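Local coordinates for protein glutathione S-transferase domain (Xanthobacter autotrophicus, PDB 4HZ2) that binds glutathione in the pocket of a dimeric glutathione S-transferase and probably acts as a glutathione-dependent transferase, at residues B[110-115]-B[175-180]; B[163-168]-B[201-206]; B[124-129]-B[148-153]. One frame throughout, in Å; residues are numbered along the deposited sequence.

Contact 1: B[110-115]-B[175-180]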
loop_
_atom_site.group_PDB
_atom_site.type_symbol
_atom_site.label_atom_id
_atom_site.label_comp_id
_atom_site.label_asym_id
_atom_site.label_seq_id
_atom_site.Cartn_x
_atom_site.Cartn_y
_atom_site.Cartn_z
ATOM N N THR B 110 -6.869 -13.013 2.310
ATOM C CA THR B 110 -6.871 -12.169 1.118
ATOM C C THR B 110 -7.735 -10.920 1.308
ATOM O O THR B 110 -7.342 -9.805 0.895
ATOM C CB THR B 110 -7.290 -12.959 -0.106
ATOM O OG1 THR B 110 -6.219 -13.841 -0.432
ATOM C CG2 THR B 110 -7.551 -12.045 -1.302
ATOM N N ARG B 111 -8.898 -11.089 1.942
ATOM C CA ARG B 111 -9.734 -9.914 2.247
ATOM C C ARG B 111 -8.997 -8.931 3.144
ATOM O O ARG B 111 -9.094 -7.706 2.949
ATOM C CB ARG B 111 -11.076 -10.294 2.866
ATOM C CG ARG B 111 -11.950 -11.094 1.916
ATOM C CD ARG B 111 -12.252 -10.300 0.661
ATOM N NE ARG B 111 -13.259 -10.978 -0.152
ATOM C CZ ARG B 111 -13.308 -10.906 -1.477
ATOM N NH1 ARG B 111 -12.408 -10.167 -2.113
ATOM N NH2 ARG B 111 -14.263 -11.563 -2.146
ATOM N N VAL B 112 -8.241 -9.464 4.122
ATOM C CA VAL B 112 -7.415 -8.595 4.952
ATOM C C VAL B 112 -6.393 -7.829 4.076
ATOM O O VAL B 112 -6.243 -6.609 4.193
ATOM C CB VAL B 112 -6.660 -9.363 6.068
ATOM C CG1 VAL B 112 -5.597 -8.450 6.690
ATOM C CG2 VAL B 112 -7.618 -9.859 7.134
ATOM N N HIS B 113 -5.649 -8.543 3.224
ATOM C CA HIS B 113 -4.677 -7.884 2.338
ATOM C C HIS B 113 -5.313 -6.772 1.543
ATOM O O HIS B 113 -4.713 -5.706 1.398
ATOM C CB HIS B 113 -4.019 -8.879 1.372
ATOM C CG HIS B 113 -3.188 -9.911 2.059
ATOM N ND1 HIS B 113 -3.018 -11.180 1.553
ATOM C CD2 HIS B 113 -2.410 -9.843 3.181
ATOM C CE1 HIS B 113 -2.202 -11.864 2.349
ATOM N NE2 HIS B 113 -1.836 -11.084 3.350
ATOM N N GLU B 114 -6.500 -7.038 0.988
ATOM C CA GLU B 114 -7.193 -6.021 0.170
ATOM C C GLU B 114 -7.412 -4.730 0.946
ATOM O O GLU B 114 -7.129 -3.638 0.445
ATOM C CB GLU B 114 -8.521 -6.560 -0.367
ATOM C CG GLU B 114 -8.339 -7.696 -1.342
ATOM C CD GLU B 114 -9.667 -8.276 -1.776
ATOM O OE1 GLU B 114 -10.680 -7.963 -1.093
ATOM O OE2 GLU B 114 -9.701 -9.051 -2.764
ATOM N N TRP B 115 -7.907 -4.846 2.175
ATOM C CA TRP B 115 -8.106 -3.647 2.985
ATOM C C TRP B 115 -6.774 -2.955 3.317
ATOM O O TRP B 115 -6.727 -1.719 3.402
ATOM C CB TRP B 115 -8.881 -3.956 4.277
ATOM C CG TRP B 115 -10.292 -4.269 4.050
ATOM C CD1 TRP B 115 -10.946 -5.447 4.349
ATOM C CD2 TRP B 115 -11.305 -3.357 3.578
ATOM N NE1 TRP B 115 -12.295 -5.336 4.018
ATOM C CE2 TRP B 115 -12.536 -4.051 3.598
ATOM C CE3 TRP B 115 -11.289 -2.019 3.156
ATOM C CZ2 TRP B 115 -13.727 -3.475 3.141
ATOM C CZ3 TRP B 115 -12.501 -1.424 2.725
ATOM C CH2 TRP B 115 -13.700 -2.166 2.735
ATOM N N GLY B 175 -15.216 -11.335 12.774
ATOM C CA GLY B 175 -14.535 -10.760 13.925
ATOM C C GLY B 175 -13.453 -9.764 13.520
ATOM O O GLY B 175 -13.130 -9.641 12.338
ATOM N N PRO B 176 -12.889 -9.047 14.508
ATOM C CA PRO B 176 -11.840 -8.045 14.245
ATOM C C PRO B 176 -10.525 -8.675 13.759
ATOM O O PRO B 176 -10.151 -9.786 14.197
ATOM C CB PRO B 176 -11.607 -7.400 15.626
ATOM C CG PRO B 176 -12.130 -8.387 16.617
ATOM C CD PRO B 176 -13.213 -9.190 15.942
ATOM N N THR B 177 -9.826 -7.950 12.888
ATOM C CA THR B 177 -8.545 -8.404 12.347
ATOM C C THR B 177 -7.642 -7.194 12.218
ATOM O O THR B 177 -8.067 -6.055 12.503
ATOM C CB THR B 177 -8.688 -9.059 10.945
ATOM O OG1 THR B 177 -9.217 -8.082 10.030
ATOM C CG2 THR B 177 -9.586 -10.325 10.977
ATOM N N ILE B 178 -6.402 -7.397 11.750
ATOM C CA ILE B 178 -5.533 -6.241 11.489
ATOM C C ILE B 178 -6.084 -5.322 10.392
ATOM O O ILE B 178 -5.639 -4.175 10.275
ATOM C CB ILE B 178 -4.089 -6.648 11.133
ATOM C CG1 ILE B 178 -4.040 -7.554 9.904
ATOM C CG2 ILE B 178 -3.421 -7.301 12.339
ATOM C CD1 ILE B 178 -2.627 -7.739 9.349
ATOM N N ALA B 179 -7.027 -5.801 9.577
ATOM C CA ALA B 179 -7.656 -4.861 8.639
ATOM C C ALA B 179 -8.380 -3.755 9.419
ATOM O O ALA B 179 -8.241 -2.566 9.090
ATOM C CB ALA B 179 -8.605 -5.591 7.718
ATOM N N ASP B 180 -9.137 -4.127 10.465
ATOM C CA ASP B 180 -9.793 -3.100 11.280
ATOM C C ASP B 180 -8.759 -2.181 11.927
ATOM O O ASP B 180 -8.932 -0.967 11.968
ATOM C CB ASP B 180 -10.732 -3.691 12.334
ATOM C CG ASP B 180 -11.730 -4.650 11.735
ATOM O OD1 ASP B 180 -12.764 -4.208 11.146
ATOM O OD2 ASP B 180 -11.466 -5.864 11.763
#

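Contact 2: B[163-168]-B[201-206]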
loop_
_atom_site.group_PDB
_atom_site.type_symbol
_atom_site.label_atom_id
_atom_site.label_comp_id
_atom_site.label_asym_id
_atom_site.label_seq_id
_atom_site.Cartn_x
_atom_site.Cartn_y
_atom_site.Cartn_z
ATOM N N GLN B 163 -20.079 1.631 2.938
ATOM C CA GLN B 163 -20.845 0.683 2.133
ATOM C C GLN B 163 -20.655 -0.732 2.712
ATOM O O GLN B 163 -21.589 -1.529 2.801
ATOM C CB GLN B 163 -20.326 0.743 0.683
ATOM C CG GLN B 163 -21.178 0.082 -0.378
ATOM C CD GLN B 163 -20.986 -1.426 -0.417
ATOM O OE1 GLN B 163 -19.917 -1.954 -0.088
ATOM N NE2 GLN B 163 -22.026 -2.126 -0.815
ATOM N N HIS B 164 -19.426 -1.045 3.125
ATOM C CA HIS B 164 -19.165 -2.364 3.639
ATOM C C HIS B 164 -19.734 -2.502 5.065
ATOM O O HIS B 164 -20.390 -3.491 5.394
ATOM C CB HIS B 164 -17.650 -2.629 3.687
ATOM C CG HIS B 164 -17.315 -3.929 4.352
ATOM N ND1 HIS B 164 -17.104 -5.100 3.643
ATOM C CD2 HIS B 164 -17.230 -4.259 5.667
ATOM C CE1 HIS B 164 -16.889 -6.091 4.496
ATOM N NE2 HIS B 164 -16.983 -5.611 5.728
ATOM N N LEU B 165 -19.459 -1.514 5.915
ATOM C CA LEU B 165 -19.780 -1.611 7.345
ATOM C C LEU B 165 -21.277 -1.421 7.652
ATOM O O LEU B 165 -21.740 -1.675 8.765
ATOM C CB LEU B 165 -18.952 -0.590 8.126
ATOM C CG LEU B 165 -17.452 -1.013 8.207
ATOM C CD1 LEU B 165 -16.541 0.145 8.606
ATOM C CD2 LEU B 165 -17.178 -2.204 9.134
ATOM N N ALA B 166 -22.035 -0.967 6.657
ATOM C CA ALA B 166 -23.498 -0.915 6.787
ATOM C C ALA B 166 -24.089 -2.334 6.816
ATOM O O ALA B 166 -25.164 -2.569 7.397
ATOM C CB ALA B 166 -24.106 -0.092 5.647
ATOM N N GLY B 167 -23.395 -3.267 6.165
ATOM C CA GLY B 167 -23.833 -4.658 6.089
ATOM C C GLY B 167 -23.109 -5.681 6.979
ATOM O O GLY B 167 -23.682 -6.741 7.289
ATOM N N GLU B 168 -21.874 -5.388 7.406
ATOM C CA GLU B 168 -21.151 -6.289 8.306
ATOM C C GLU B 168 -20.438 -5.433 9.351
ATOM O O GLU B 168 -19.926 -4.379 9.019
ATOM C CB GLU B 168 -20.096 -7.085 7.542
ATOM C CG GLU B 168 -20.639 -8.119 6.564
ATOM C CD GLU B 168 -21.402 -9.252 7.239
ATOM O OE1 GLU B 168 -21.241 -9.463 8.474
ATOM O OE2 GLU B 168 -22.168 -9.965 6.516
ATOM N N PRO B 201 -22.426 6.978 9.346
ATOM C CA PRO B 201 -22.836 6.405 10.615
ATOM C C PRO B 201 -22.381 4.970 10.823
ATOM O O PRO B 201 -22.174 4.573 11.970
ATOM C CB PRO B 201 -24.383 6.514 10.588
ATOM C CG PRO B 201 -24.740 6.794 9.163
ATOM C CD PRO B 201 -23.558 7.501 8.558
ATOM N N ALA B 202 -22.289 4.176 9.753
ATOM C CA ALA B 202 -21.793 2.793 9.884
ATOM C C ALA B 202 -20.300 2.818 10.224
ATOM O O ALA B 202 -19.826 1.994 11.011
ATOM C CB ALA B 202 -22.053 1.961 8.632
ATOM N N VAL B 203 -19.551 3.743 9.632
ATOM C CA VAL B 203 -18.142 3.916 10.018
ATOM C C VAL B 203 -18.036 4.362 11.480
ATOM O O VAL B 203 -17.202 3.848 12.231
ATOM C CB VAL B 203 -17.388 4.898 9.093
ATOM C CG1 VAL B 203 -15.948 5.047 9.554
ATOM C CG2 VAL B 203 -17.454 4.389 7.649
ATOM N N LEU B 204 -18.891 5.292 11.903
ATOM C CA LEU B 204 -18.847 5.788 13.288
ATOM C C LEU B 204 -19.105 4.631 14.250
ATOM O O LEU B 204 -18.403 4.479 15.269
ATOM C CB LEU B 204 -19.854 6.915 13.515
ATOM C CG LEU B 204 -19.958 7.525 14.913
ATOM C CD1 LEU B 204 -18.596 8.044 15.336
ATOM C CD2 LEU B 204 -21.011 8.639 14.952
ATOM N N ALA B 205 -20.082 3.788 13.908
ATOM C CA ALA B 205 -20.460 2.665 14.764
ATOM C C ALA B 205 -19.312 1.658 14.837
ATOM O O ALA B 205 -19.061 1.030 15.894
ATOM C CB ALA B 205 -21.754 2.020 14.275
ATOM N N TRP B 206 -18.597 1.513 13.731
ATOM C CA TRP B 206 -17.467 0.587 13.677
ATOM C C TRP B 206 -16.313 1.163 14.506
ATOM O O TRP B 206 -15.677 0.428 15.289
ATOM C CB TRP B 206 -17.058 0.351 12.214
ATOM C CG TRP B 206 -15.718 -0.219 12.014
ATOM C CD1 TRP B 206 -15.376 -1.543 12.037
ATOM C CD2 TRP B 206 -14.537 0.514 11.683
ATOM N NE1 TRP B 206 -14.007 -1.677 11.777
ATOM C CE2 TRP B 206 -13.476 -0.427 11.550
ATOM C CE3 TRP B 206 -14.262 1.877 11.506
ATOM C CZ2 TRP B 206 -12.153 -0.036 11.236
ATOM C CZ3 TRP B 206 -12.944 2.274 11.190
ATOM C CH2 TRP B 206 -11.904 1.319 11.057
HETATM O O HOH W 1 -20.877 -0.564 11.440
#

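Contact 3: B[124-129]-B[148-153]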
loop_
_atom_site.group_PDB
_atom_site.type_symbol
_atom_site.label_atom_id
_atom_site.label_comp_id
_atom_site.label_asym_id
_atom_site.label_seq_id
_atom_site.Cartn_x
_atom_site.Cartn_y
_atom_site.Cartn_z
ATOM N N GLU B 124 -5.090 6.382 3.562
ATOM C CA GLU B 124 -4.021 7.083 4.289
ATOM C C GLU B 124 -3.560 8.383 3.590
ATOM O O GLU B 124 -3.423 9.421 4.247
ATOM C CB GLU B 124 -2.825 6.134 4.520
ATOM C CG GLU B 124 -1.937 6.537 5.694
ATOM C CD GLU B 124 -0.799 7.450 5.301
ATOM O OE1 GLU B 124 -0.756 7.890 4.131
ATOM O OE2 GLU B 124 0.048 7.756 6.162
ATOM N N PRO B 125 -3.296 8.334 2.270
ATOM C CA PRO B 125 -2.753 9.562 1.639
ATOM C C PRO B 125 -3.667 10.784 1.683
ATOM O O PRO B 125 -3.220 11.888 1.362
ATOM C CB PRO B 125 -2.492 9.130 0.176
ATOM C CG PRO B 125 -2.370 7.641 0.250
ATOM C CD PRO B 125 -3.346 7.203 1.316
ATOM N N TYR B 126 -4.924 10.592 2.081
ATOM C CA TYR B 126 -5.894 11.693 2.150
ATOM C C TYR B 126 -6.267 12.036 3.577
ATOM O O TYR B 126 -6.278 13.214 3.959
ATOM C CB TYR B 126 -7.137 11.379 1.302
ATOM C CG TYR B 126 -6.698 10.949 -0.068
ATOM C CD1 TYR B 126 -5.991 11.830 -0.901
ATOM C CD2 TYR B 126 -6.908 9.652 -0.507
ATOM C CE1 TYR B 126 -5.511 11.420 -2.134
ATOM C CE2 TYR B 126 -6.467 9.239 -1.754
ATOM C CZ TYR B 126 -5.755 10.119 -2.559
ATOM O OH TYR B 126 -5.326 9.710 -3.789
ATOM N N ILE B 127 -6.580 11.009 4.363
ATOM C CA ILE B 127 -7.014 11.182 5.758
ATOM C C ILE B 127 -5.833 11.528 6.660
ATOM O O ILE B 127 -5.866 12.502 7.403
ATOM C CB ILE B 127 -7.714 9.913 6.317
ATOM C CG1 ILE B 127 -8.847 9.460 5.385
ATOM C CG2 ILE B 127 -8.246 10.155 7.728
ATOM C CD1 ILE B 127 -10.000 10.432 5.300
ATOM N N ALA B 128 -4.783 10.727 6.581
ATOM C CA ALA B 128 -3.629 10.979 7.427
ATOM C C ALA B 128 -2.995 12.309 7.033
ATOM O O ALA B 128 -2.624 13.116 7.892
ATOM C CB ALA B 128 -2.635 9.852 7.293
ATOM N N VAL B 129 -2.866 12.542 5.732
ATOM C CA VAL B 129 -2.242 13.769 5.253
ATOM C C VAL B 129 -3.034 15.029 5.638
ATOM O O VAL B 129 -2.448 16.007 6.118
ATOM C CB VAL B 129 -1.965 13.700 3.741
ATOM C CG1 VAL B 129 -1.447 15.042 3.215
ATOM C CG2 VAL B 129 -0.975 12.566 3.461
ATOM N N ALA B 148 -8.246 20.275 -0.855
ATOM C CA ALA B 148 -9.550 20.078 -1.483
ATOM C C ALA B 148 -9.610 18.683 -2.095
ATOM O O ALA B 148 -10.628 17.983 -2.011
ATOM C CB ALA B 148 -9.798 21.139 -2.546
ATOM N N ASP B 149 -8.504 18.280 -2.712
ATOM C CA ASP B 149 -8.377 16.946 -3.254
ATOM C C ASP B 149 -8.497 15.907 -2.142
ATOM O O ASP B 149 -9.185 14.892 -2.300
ATOM C CB ASP B 149 -7.028 16.806 -3.948
ATOM C CG ASP B 149 -6.917 15.521 -4.746
ATOM O OD1 ASP B 149 -7.697 15.349 -5.712
ATOM O OD2 ASP B 149 -6.054 14.680 -4.402
ATOM N N CYS B 150 -7.831 16.167 -1.014
ATOM C CA CYS B 150 -7.923 15.290 0.155
ATOM C C CYS B 150 -9.333 15.144 0.646
ATOM O O CYS B 150 -9.763 14.049 0.999
ATOM C CB CYS B 150 -7.111 15.835 1.319
ATOM S SG CYS B 150 -5.391 15.330 1.258
ATOM N N ALA B 151 -10.045 16.258 0.712
ATOM C CA ALA B 151 -11.401 16.224 1.216
ATOM C C ALA B 151 -12.240 15.326 0.317
ATOM O O ALA B 151 -12.986 14.470 0.795
ATOM C CB ALA B 151 -11.974 17.627 1.303
ATOM N N THR B 152 -12.110 15.504 -0.989
ATOM C CA THR B 152 -12.881 14.703 -1.946
ATOM C C THR B 152 -12.498 13.221 -1.910
ATOM O O THR B 152 -13.360 12.335 -1.785
ATOM C CB THR B 152 -12.714 15.285 -3.370
ATOM O OG1 THR B 152 -13.147 16.666 -3.364
ATOM C CG2 THR B 152 -13.524 14.479 -4.382
ATOM N N ARG B 153 -11.192 12.942 -1.920
ATOM C CA ARG B 153 -10.767 11.553 -2.039
ATOM C C ARG B 153 -10.866 10.829 -0.695
ATOM O O ARG B 153 -11.160 9.623 -0.648
ATOM C CB ARG B 153 -9.365 11.467 -2.646
ATOM C CG ARG B 153 -9.325 11.961 -4.098
ATOM C CD ARG B 153 -7.900 11.848 -4.616
ATOM N NE ARG B 153 -7.799 12.185 -6.029
ATOM C CZ ARG B 153 -8.122 11.360 -7.021
ATOM N NH1 ARG B 153 -8.566 10.130 -6.767
ATOM N NH2 ARG B 153 -7.998 11.769 -8.277
#

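Contact 1: B[110-115]-B[175-180]
Thr177, the N-cap of helix 178-187, meets Val112 tip to tip: CG2 of Val112 lies 3.8 Å from Thr177 OG1. The Thr177 hydroxyl sits between its own backbone N and carbonyl carbon (chi1 61°), and from there OG1 also accepts the amide of Ala179, a bent bond with Ala179 N at 3.2 Å. Ile178 comes next. Its side chain crosses that of Val112 at about a right angle, with CG1 of Ile178 3.7 Å from CG1 of Val112, so the two branches of the valine are shared between consecutive residues of the helix start. Ala179 points its methyl at helix 107-137, and its CB rests 3.8 Å from CB of Trp115, the carbon that carries the indole, and somewhat farther from its CD1; the backbones are nearest where the CA atoms of Val112 and Ala179 stand 5.3 Å apart. Asp180 turns back rather than across. OD2 of Asp180 accepts from Thr177 N at 2.9 Å through its anti lone pair, completing the capping box that is a well-known feature of this helix in glutathione S-transferases. The other oxygen, OD1, accepts from Leu171 N. All the touching residues are buried. Beyond them, Ile178 packs on Leu92, Leu93 and Ala96 of helix 88-96, while the opposing segment of helix 107-137 also faces the second subunit, whose Arg86 makes a cation-pi contact with Trp115.

Contact 2: B[163-168]-B[201-206]
The last turn of helix 144-165 and the chain leaving it run up against the first turns of helix 201-211, with the two backbones nearest at Ala166 and Ala202, whose CA atoms are 5.1 Å apart. The approach is this close with an alanine on each side: the methyl CB of Ala202 presses on the peptide link between Leu165 and Ala166, 3.5 Å from Ala166 N. Leu165 carries most of the rest. Its CB lies 4.0 Å from Ala202 CB, and its two methyls divide the indole of Trp206 between them, one over the face and one by the rim. CD1 sits above one face of the five-membered ring, 3.8 Å from the ring centroid and 26° off the normal, a CH-pi contact displaced toward the rim. CD2 reaches the neighbouring corner, 3.5 Å from CD1 of Trp206. The indole is brought to this position because its CG stands anti to the backbone N (chi1 162°). Val203 adds a looser contact, its CG2 4.4 Å from Leu165 CD1. Beside the apolar core a single water joins the two backbones, donating to Leu165 O at 3.0 Å and to Ala202 O at 2.8 Å. The polar end of the indole is probably anchored as well, by a hydrogen bond from Trp206 NE1 to Asp180 OD1. Glu162, one turn back in helix 144-165, accepts from the amides of Ala202 and Val203 at the start of helix 201-211. Trp206 also packs against Leu183, Phe184 and Thr187 of helix 178-187, so the contact joins three helices of the C-terminal all-helical domain.

Contact 3: B[124-129]-B[148-153]
Arg153, which lies along the ring of Tyr126, is tied back twice to Asp149: Arg153 N donates to Asp149 O at 2.8 Å in the helix, and Arg153 NE makes a salt bridge with Asp149 OD1 at 3.2 Å. The carboxylate oxygen is met on its syn side, somewhat out of plane, and the bond is bent (142°). Between these anchors the arginine chain is extended from CG to NE, which carries its methylenes across the phenol. CB stands almost exactly over the ring centre, 3.5 Å from the centroid and 4° off the normal, a CH-pi contact; farther out, CD approaches CZ of Tyr126 at 3.4 Å. Pro125 CB covers the opposite face of the ring, so Tyr126 is sandwiched between the proline and the arginine. Deeper in, the CA atoms of Tyr126 and Cys150 come within 4.6 Å, and SG of Cys150 lies 4.2 Å from Tyr126 CD1, with Val129 CG1 beyond. The two segments cross at -116°, their axes 8.4 Å apart, and helix 107-137 is kinked at Pro125. This surface contact joins helices 107-137 and 144-165; behind it, Glu124, Ile127 and Ala128 pack on Tyr186 of helix 178-187.

How the contacts relate
All three contacts join helices of the C-terminal helical domain, contacts 1 and 3 sharing helix 107-137 and contacts 2 and 3 sharing helix 144-165. Contacts 1 and 2 touch: Asp180 OD1 lies 2.9 Å from Trp206 NE1, probably a hydrogen bond, so the aspartate of the capping box probably also helps fix the indole under Leu165, and Trp115 CZ2 meets His164 ND1 at 3.8 Å. Contact 3 stands apart, its centre about 21 Å from that of contact 1 and 20 Å from that of contact 2. It is nearest to the ligand, with the Arg153 side chain about 6 Å from a bound glutathione, against about 11 Å for Trp115; contact 2 lies away from the known binding residues.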